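PDB 4OQJ: PKS from Streptomyces albus, which probably catalyses chain-elongating Claisen condensation of an enzyme-bound acyl group with an extender on acyl carrier protein, as the ketosynthase of an AT-less type I polyketide synthase in oxazolomycin biosynthesis. Local coordinates for residues A[130-135]-A[180-185]; A[206-211]-A[265-270]; A[393-398]-A[417-422]. All coordinates share one frame; numbering follows the deposited sequence.

Contact 1: residues A[130-135]-A[180-185]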
# COMPACT_ATOMS: atom_id res chain seq x y z
N GLN A 130 22.29 3.20 1.41
CA GLN A 130 21.11 2.84 0.63
C GLN A 130 19.85 3.07 1.47
O GLN A 130 19.86 2.87 2.68
CB GLN A 130 21.19 1.39 0.14
CG GLN A 130 21.06 0.33 1.23
CD GLN A 130 22.26 0.29 2.16
OE1 GLN A 130 23.38 -0.02 1.73
NE2 GLN A 130 22.04 0.60 3.43
N ARG A 131 18.79 3.52 0.83
CA ARG A 131 17.50 3.68 1.49
C ARG A 131 16.56 2.59 0.96
O ARG A 131 16.20 2.59 -0.21
CB ARG A 131 16.93 5.07 1.26
CG ARG A 131 15.57 5.27 1.85
CD ARG A 131 15.27 6.73 2.14
NE ARG A 131 15.44 7.02 3.56
CZ ARG A 131 14.74 7.93 4.23
NH1 ARG A 131 13.82 8.67 3.62
NH2 ARG A 131 14.97 8.11 5.53
N ILE A 132 16.22 1.65 1.84
CA ILE A 132 15.50 0.44 1.45
C ILE A 132 14.08 0.44 2.02
O ILE A 132 13.90 0.47 3.24
CB ILE A 132 16.22 -0.82 1.96
CG1 ILE A 132 17.71 -0.78 1.59
CG2 ILE A 132 15.52 -2.06 1.43
CD1 ILE A 132 18.49 -2.01 2.01
N GLY A 133 13.10 0.41 1.12
CA GLY A 133 11.70 0.30 1.48
C GLY A 133 11.23 -1.14 1.52
O GLY A 133 11.94 -2.05 1.08
N VAL A 134 10.04 -1.37 2.06
CA VAL A 134 9.46 -2.69 2.07
C VAL A 134 7.94 -2.64 2.00
O VAL A 134 7.27 -1.95 2.78
CB VAL A 134 9.90 -3.52 3.33
CG1 VAL A 134 9.64 -2.77 4.62
CG2 VAL A 134 9.22 -4.89 3.35
N TYR A 135 7.40 -3.39 1.03
CA TYR A 135 5.97 -3.57 0.84
C TYR A 135 5.64 -5.05 0.96
O TYR A 135 6.14 -5.88 0.21
CB TYR A 135 5.54 -3.02 -0.52
CG TYR A 135 5.70 -1.52 -0.61
CD1 TYR A 135 6.91 -0.93 -0.97
CD2 TYR A 135 4.64 -0.69 -0.29
CE1 TYR A 135 7.04 0.47 -1.02
CE2 TYR A 135 4.76 0.68 -0.35
CZ TYR A 135 5.94 1.25 -0.71
OH TYR A 135 5.99 2.64 -0.73
N LEU A 180 15.73 -5.40 10.41
CA LEU A 180 16.73 -5.44 9.33
C LEU A 180 17.38 -4.08 9.02
O LEU A 180 18.35 -4.01 8.28
CB LEU A 180 16.11 -5.98 8.05
CG LEU A 180 15.50 -7.39 8.12
CD1 LEU A 180 15.21 -7.91 6.71
CD2 LEU A 180 16.41 -8.35 8.86
N ASN A 181 16.83 -3.00 9.60
CA ASN A 181 17.23 -1.60 9.34
C ASN A 181 16.86 -1.08 7.95
O ASN A 181 17.71 -0.64 7.18
CB ASN A 181 18.73 -1.37 9.56
CG ASN A 181 19.07 0.12 9.69
OD1 ASN A 181 18.34 0.87 10.33
ND2 ASN A 181 20.17 0.54 9.09
N LEU A 182 15.57 -1.11 7.64
CA LEU A 182 15.06 -0.60 6.37
C LEU A 182 14.42 0.75 6.69
O LEU A 182 13.48 0.80 7.50
CB LEU A 182 14.05 -1.57 5.75
CG LEU A 182 14.47 -3.04 5.73
CD1 LEU A 182 13.44 -3.88 5.02
CD2 LEU A 182 15.85 -3.21 5.09
N CYS A 183 14.94 1.83 6.11
CA CYS A 183 14.51 3.18 6.44
C CYS A 183 13.64 3.83 5.36
O CYS A 183 13.24 4.99 5.49
CB CYS A 183 15.73 4.06 6.70
SG CYS A 183 16.70 3.43 8.07
N GLY A 184 13.38 3.10 4.28
CA GLY A 184 12.45 3.57 3.27
C GLY A 184 11.03 3.36 3.75
O GLY A 184 10.81 2.90 4.87
N PRO A 185 10.04 3.69 2.91
CA PRO A 185 8.65 3.41 3.29
C PRO A 185 8.47 1.94 3.61
O PRO A 185 8.90 1.09 2.82
CB PRO A 185 7.85 3.77 2.04
CG PRO A 185 8.75 4.54 1.20
CD PRO A 185 10.14 4.12 1.52
O HOH W 1 17.39 1.64 4.53
O HOH W 2 19.87 0.55 5.22
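L182 spreads its two methyl branches against the start of strand 132-138: CD2 lies 3.9 Å from CG2 of I132, and CD1 meets CB and CG1 of V134; the L182 and V134 side chains cross at about a right angle. L182 CB lies 3.2 Å from I132 O. That oxygen accepts the N-H of G184 at 2.9 Å, with the donor well above the carbonyl plane. One glycine later the geometry changes. V134 N gives a straighter bond to P185 O, 2.8 Å long and in the plane of that carbonyl. Between the two bonds G133 and G184 bring their CA atoms to 3.8 Å. At one end, R131 lays a face of its guanidinium over C183 O, its CZ 3.5 Å from that oxygen; the chain bends at chi3 (-102°), which sets NE, and NH1 forms a salt bridge with E311 of the second subunit. A water bridges the backbones here, accepting from both I132 N and C183 N. At the other end, the Y135 hydroxyl oxygen rests 3.5 Å from P185 CB while it probably hydrogen-bonds to S206 on helix 195-209. N181, with positive phi, turns the chain out of helix 171-180, and its OD1 accepts from S292 N of the second subunit. V134 also pairs through its backbone with V187, so that the loop 181-185 joins helix 171-180 to strand 186-190, which runs parallel to strand 132-138 and is the outermost within this chain of the mixed sheet of the thiolase-fold ketosynthase, beside the second subunit.

Contact 2: residues A[206-211]-A[265-270]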
# COMPACT_ATOMS: atom_id res chain seq x y z
N SER A 206 7.24 3.33 -5.79
CA SER A 206 8.10 3.99 -4.80
C SER A 206 9.49 4.26 -5.34
O SER A 206 10.02 5.36 -5.19
CB SER A 206 8.22 3.15 -3.54
OG SER A 206 7.40 3.66 -2.52
N LEU A 207 10.09 3.24 -5.95
CA LEU A 207 11.43 3.33 -6.52
C LEU A 207 11.50 4.39 -7.60
O LEU A 207 12.46 5.15 -7.66
CB LEU A 207 11.88 2.00 -7.13
CG LEU A 207 12.40 0.95 -6.16
CD1 LEU A 207 12.55 -0.38 -6.87
CD2 LEU A 207 13.74 1.36 -5.58
N LEU A 208 10.50 4.42 -8.45
CA LEU A 208 10.53 5.34 -9.57
C LEU A 208 10.24 6.78 -9.10
O LEU A 208 10.69 7.73 -9.73
CB LEU A 208 9.56 4.88 -10.65
CG LEU A 208 9.95 3.54 -11.31
CD1 LEU A 208 8.92 3.13 -12.34
CD2 LEU A 208 11.34 3.60 -11.95
N SER A 209 9.52 6.92 -8.00
CA SER A 209 9.22 8.24 -7.43
C SER A 209 10.36 8.78 -6.57
O SER A 209 10.37 9.96 -6.24
CB SER A 209 7.95 8.19 -6.58
OG SER A 209 6.83 7.74 -7.33
N GLY A 210 11.27 7.90 -6.16
CA GLY A 210 12.37 8.27 -5.28
C GLY A 210 12.11 8.18 -3.77
O GLY A 210 12.85 8.78 -3.00
N ASP A 211 11.08 7.47 -3.34
CA ASP A 211 10.91 7.19 -1.92
C ASP A 211 12.14 6.44 -1.38
O ASP A 211 12.42 6.49 -0.18
CB ASP A 211 9.67 6.32 -1.63
CG ASP A 211 8.35 7.07 -1.76
OD1 ASP A 211 8.36 8.32 -1.82
OD2 ASP A 211 7.28 6.38 -1.79
N LEU A 265 14.32 -5.17 -5.24
CA LEU A 265 14.18 -4.40 -6.46
C LEU A 265 15.03 -3.14 -6.41
O LEU A 265 15.21 -2.56 -5.34
CB LEU A 265 12.71 -4.03 -6.69
CG LEU A 265 11.74 -5.22 -6.65
CD1 LEU A 265 10.30 -4.77 -6.75
CD2 LEU A 265 12.06 -6.20 -7.77
N LYS A 266 15.55 -2.74 -7.57
CA LYS A 266 16.41 -1.58 -7.71
C LYS A 266 16.32 -1.10 -9.15
O LYS A 266 16.14 -1.92 -10.05
CB LYS A 266 17.86 -1.94 -7.37
CG LYS A 266 18.85 -0.77 -7.44
CD LYS A 266 20.30 -1.27 -7.31
CE LYS A 266 21.00 -0.70 -6.11
NZ LYS A 266 22.45 -1.08 -6.03
N ARG A 267 16.43 0.20 -9.40
CA ARG A 267 16.43 0.67 -10.78
C ARG A 267 17.48 -0.10 -11.54
O ARG A 267 18.56 -0.32 -11.02
CB ARG A 267 16.73 2.15 -10.90
CG ARG A 267 15.70 3.07 -10.36
CD ARG A 267 16.10 4.47 -10.74
NE ARG A 267 15.25 5.48 -10.14
CZ ARG A 267 14.41 6.27 -10.81
NH1 ARG A 267 14.28 6.18 -12.13
NH2 ARG A 267 13.70 7.16 -10.14
N LEU A 268 17.17 -0.50 -12.76
CA LEU A 268 18.12 -1.29 -13.54
C LEU A 268 19.41 -0.54 -13.77
O LEU A 268 20.49 -1.12 -13.65
CB LEU A 268 17.52 -1.71 -14.88
CG LEU A 268 18.48 -2.46 -15.80
CD1 LEU A 268 19.01 -3.71 -15.13
CD2 LEU A 268 17.78 -2.81 -17.14
N SER A 269 19.32 0.75 -14.11
CA SER A 269 20.53 1.53 -14.35
C SER A 269 21.42 1.55 -13.11
O SER A 269 22.62 1.39 -13.23
CB SER A 269 20.20 2.96 -14.78
OG SER A 269 19.47 3.62 -13.76
N ASP A 270 20.82 1.72 -11.92
CA ASP A 270 21.61 1.71 -10.68
C ASP A 270 22.25 0.35 -10.45
O ASP A 270 23.41 0.26 -10.05
CB ASP A 270 20.74 2.06 -9.46
CG ASP A 270 20.24 3.49 -9.48
OD1 ASP A 270 20.82 4.32 -10.21
OD2 ASP A 270 19.26 3.79 -8.75
O HOH W 3 15.55 5.02 -7.17
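The C-terminal end of helix 195-209 packs against the end of strand 259-267 in the N-terminal half of the thiolase fold, L207 forming the apolar part of the contact and R267 the polar part. L207 points its CB toward the strand, and its CD1 comes to 3.7 Å from CB of L265, the two side chains crossing at about a right angle. The same methyl reaches the peptide that follows, 3.9 Å from K266 N. A215 of strand 214-221 also touches L207, while L265 packs on I23 and V25 of strand 23-31, so the leucine pair belongs to the layer between helix and sheet. R267, at the N-cap position of helix 268-274, takes a different course: chi2 and chi3 (-172°, -173°) extend the chain as far as NE, and the guanidinium lies at the C-terminal end of helix 195-209. There NH2 stands 3.1 Å from L208 O and 3.4 Å from L207 O. A water at the edge of the guanidinium, in its plane, accepts from NE at 3.0 Å and can donate to L207 O. Over one face, offset toward the rim, L208 brings up CD2, 3.9 Å from NH1. The helix closes here in a Schellman motif: G210, with positive phi, is the C' residue, D211 N bonds to S206 O, and the longer, weak bond runs from G210 N to L207 O. Carbonyls at the C-terminus of a helix would be expected to attract a positive group such as R267. Beyond the turn, the carboxylate oxygen OD2 of D211 accepts from NE2 of H201 of the second subunit.

Contact 3: residues A[393-398]-A[417-422]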
# COMPACT_ATOMS: atom_id res chain seq x y z
N LEU A 393 12.06 -23.14 -20.39
CA LEU A 393 10.65 -23.31 -20.11
C LEU A 393 10.48 -24.55 -19.25
O LEU A 393 11.28 -25.49 -19.38
CB LEU A 393 9.84 -23.46 -21.41
CG LEU A 393 9.77 -22.27 -22.37
CD1 LEU A 393 9.09 -22.68 -23.68
CD2 LEU A 393 9.05 -21.10 -21.75
N VAL A 394 9.46 -24.57 -18.40
CA VAL A 394 9.16 -25.73 -17.57
C VAL A 394 7.67 -26.11 -17.68
O VAL A 394 6.85 -25.30 -18.11
CB VAL A 394 9.50 -25.48 -16.08
CG1 VAL A 394 10.97 -25.09 -15.90
CG2 VAL A 394 8.57 -24.40 -15.48
N PRO A 395 7.33 -27.35 -17.29
CA PRO A 395 5.96 -27.84 -17.45
C PRO A 395 4.95 -27.16 -16.53
O PRO A 395 5.28 -26.76 -15.41
CB PRO A 395 6.06 -29.32 -17.08
CG PRO A 395 7.48 -29.67 -17.21
CD PRO A 395 8.23 -28.43 -16.84
N SER A 396 3.73 -27.04 -17.04
CA SER A 396 2.55 -26.83 -16.24
C SER A 396 1.96 -28.22 -16.03
O SER A 396 1.79 -28.97 -16.99
CB SER A 396 1.57 -25.88 -16.95
OG SER A 396 0.56 -25.42 -16.07
N LEU A 397 1.67 -28.60 -14.79
CA LEU A 397 1.39 -30.00 -14.48
C LEU A 397 -0.10 -30.37 -14.55
O LEU A 397 -0.96 -29.49 -14.61
CB LEU A 397 1.93 -30.33 -13.08
CG LEU A 397 3.43 -30.05 -12.89
CD1 LEU A 397 3.91 -30.50 -11.52
CD2 LEU A 397 4.28 -30.69 -13.98
N CYS A 398 -0.36 -31.67 -14.57
CA CYS A 398 -1.72 -32.22 -14.59
C CYS A 398 -2.52 -31.76 -15.81
O CYS A 398 -3.74 -31.64 -15.75
CB CYS A 398 -2.47 -31.83 -13.30
SG CYS A 398 -1.65 -32.38 -11.77
N THR A 417 4.13 -28.21 -21.55
CA THR A 417 4.25 -29.34 -20.64
C THR A 417 5.65 -29.97 -20.65
O THR A 417 5.82 -31.11 -20.23
CB THR A 417 3.22 -30.44 -20.97
OG1 THR A 417 3.40 -30.86 -22.33
CG2 THR A 417 1.81 -29.93 -20.79
N GLU A 418 6.65 -29.22 -21.12
CA GLU A 418 8.00 -29.76 -21.26
C GLU A 418 9.04 -28.85 -20.64
O GLU A 418 8.92 -27.63 -20.70
CB GLU A 418 8.39 -29.97 -22.73
CG GLU A 418 7.27 -30.29 -23.69
CD GLU A 418 7.70 -30.11 -25.14
OE1 GLU A 418 8.63 -30.83 -25.58
OE2 GLU A 418 7.14 -29.23 -25.84
N THR A 419 10.08 -29.45 -20.07
CA THR A 419 11.26 -28.70 -19.73
C THR A 419 12.15 -28.64 -20.96
O THR A 419 12.59 -29.67 -21.46
CB THR A 419 12.02 -29.30 -18.54
OG1 THR A 419 11.12 -29.46 -17.43
CG2 THR A 419 13.12 -28.37 -18.13
N LYS A 420 12.41 -27.44 -21.45
CA LYS A 420 13.22 -27.31 -22.66
C LYS A 420 13.73 -25.90 -22.80
O LYS A 420 13.26 -24.98 -22.12
CB LYS A 420 12.41 -27.69 -23.89
CG LYS A 420 11.20 -26.79 -24.14
CD LYS A 420 10.68 -27.00 -25.56
CE LYS A 420 9.60 -26.01 -25.89
NZ LYS A 420 8.98 -26.30 -27.21
N GLU A 421 14.68 -25.73 -23.71
CA GLU A 421 15.25 -24.41 -23.95
C GLU A 421 14.14 -23.46 -24.35
O GLU A 421 13.21 -23.82 -25.08
CB GLU A 421 16.33 -24.44 -25.04
CG GLU A 421 17.09 -23.11 -25.14
CD GLU A 421 17.95 -22.99 -26.38
OE1 GLU A 421 18.24 -24.02 -27.02
OE2 GLU A 421 18.34 -21.85 -26.72
N TRP A 422 14.23 -22.25 -23.81
CA TRP A 422 13.32 -21.18 -24.14
C TRP A 422 13.85 -20.57 -25.44
O TRP A 422 14.94 -19.98 -25.43
CB TRP A 422 13.28 -20.16 -22.99
CG TRP A 422 12.22 -19.11 -23.10
CD1 TRP A 422 11.65 -18.61 -24.23
CD2 TRP A 422 11.61 -18.43 -22.00
NE1 TRP A 422 10.72 -17.66 -23.91
CE2 TRP A 422 10.67 -17.53 -22.55
CE3 TRP A 422 11.76 -18.49 -20.62
CZ2 TRP A 422 9.89 -16.69 -21.75
CZ3 TRP A 422 10.99 -17.66 -19.83
CH2 TRP A 422 10.06 -16.77 -20.40
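L393 stands over the face of the W422 indole, the two side chains crossing at about a right angle, beside a small two-stranded antiparallel sheet of strands 392-393 and 420-421, which W422 follows. Its CD2 makes a CH-pi contact with the five-membered ring, 3.9 Å from the ring centroid and 19° off the ring normal. A chi1 of -171° sets W422 CG anti to the backbone N, and NE1 of the indole is bonded to S324. M387 of helix 376-390 touches both L393 and W422, joining the strand pair to that helix. On the same side of the sheet K420 lies beside L393, pointing the same way, and brings CE to 4.0 Å from CD1. The ammonium of K420 continues to a long salt bridge with E418. Backbone bonds hold the leucine and lysine together as a hydrogen-bonded antiparallel pair: L393 N to K420 O is 2.8 Å, nearly along the C=O axis, and K420 N to L393 O is 3.1 Å, its donor tilted from the carbonyl plane. L393 O also receives a CA-H...O contact from T419, at 3.2 Å. Past this pair the regular bridge ends but the chains draw closer, CA of P395 and CA of T417 being 3.9 Å apart. The P395 ring crosses T419 obliquely, and its CB packs 3.6 Å from T417 O. S396 continues alongside through backbone bonding to G416, its OG bonded to S364 N. T419, whose hydroxyl is bonded to S46 O, places OG1 3.1 Å from CD of P395.

Contacts 1 and 2 are buried and adjoin: their centres lie 12 Å apart, both reach the large mixed sheet and both touch the second subunit. Contact 1 leans on helix 195-209, which carries one side of contact 2: Y135 probably hydrogen-bonds S206, and P185 packs on D211 just past the helix. Contact 3 is partly buried, about 37 Å from contact 1 and 33 Å from contact 2 between centres, and meets no other chain. Chemistry follows place. Backbone bonds join a loop to a strand in contact 1; in contact 2 a leucine and a water-bridged arginine join helix to strand; contact 3 combines a small sheet with an aromatic face, beside exposed threonines.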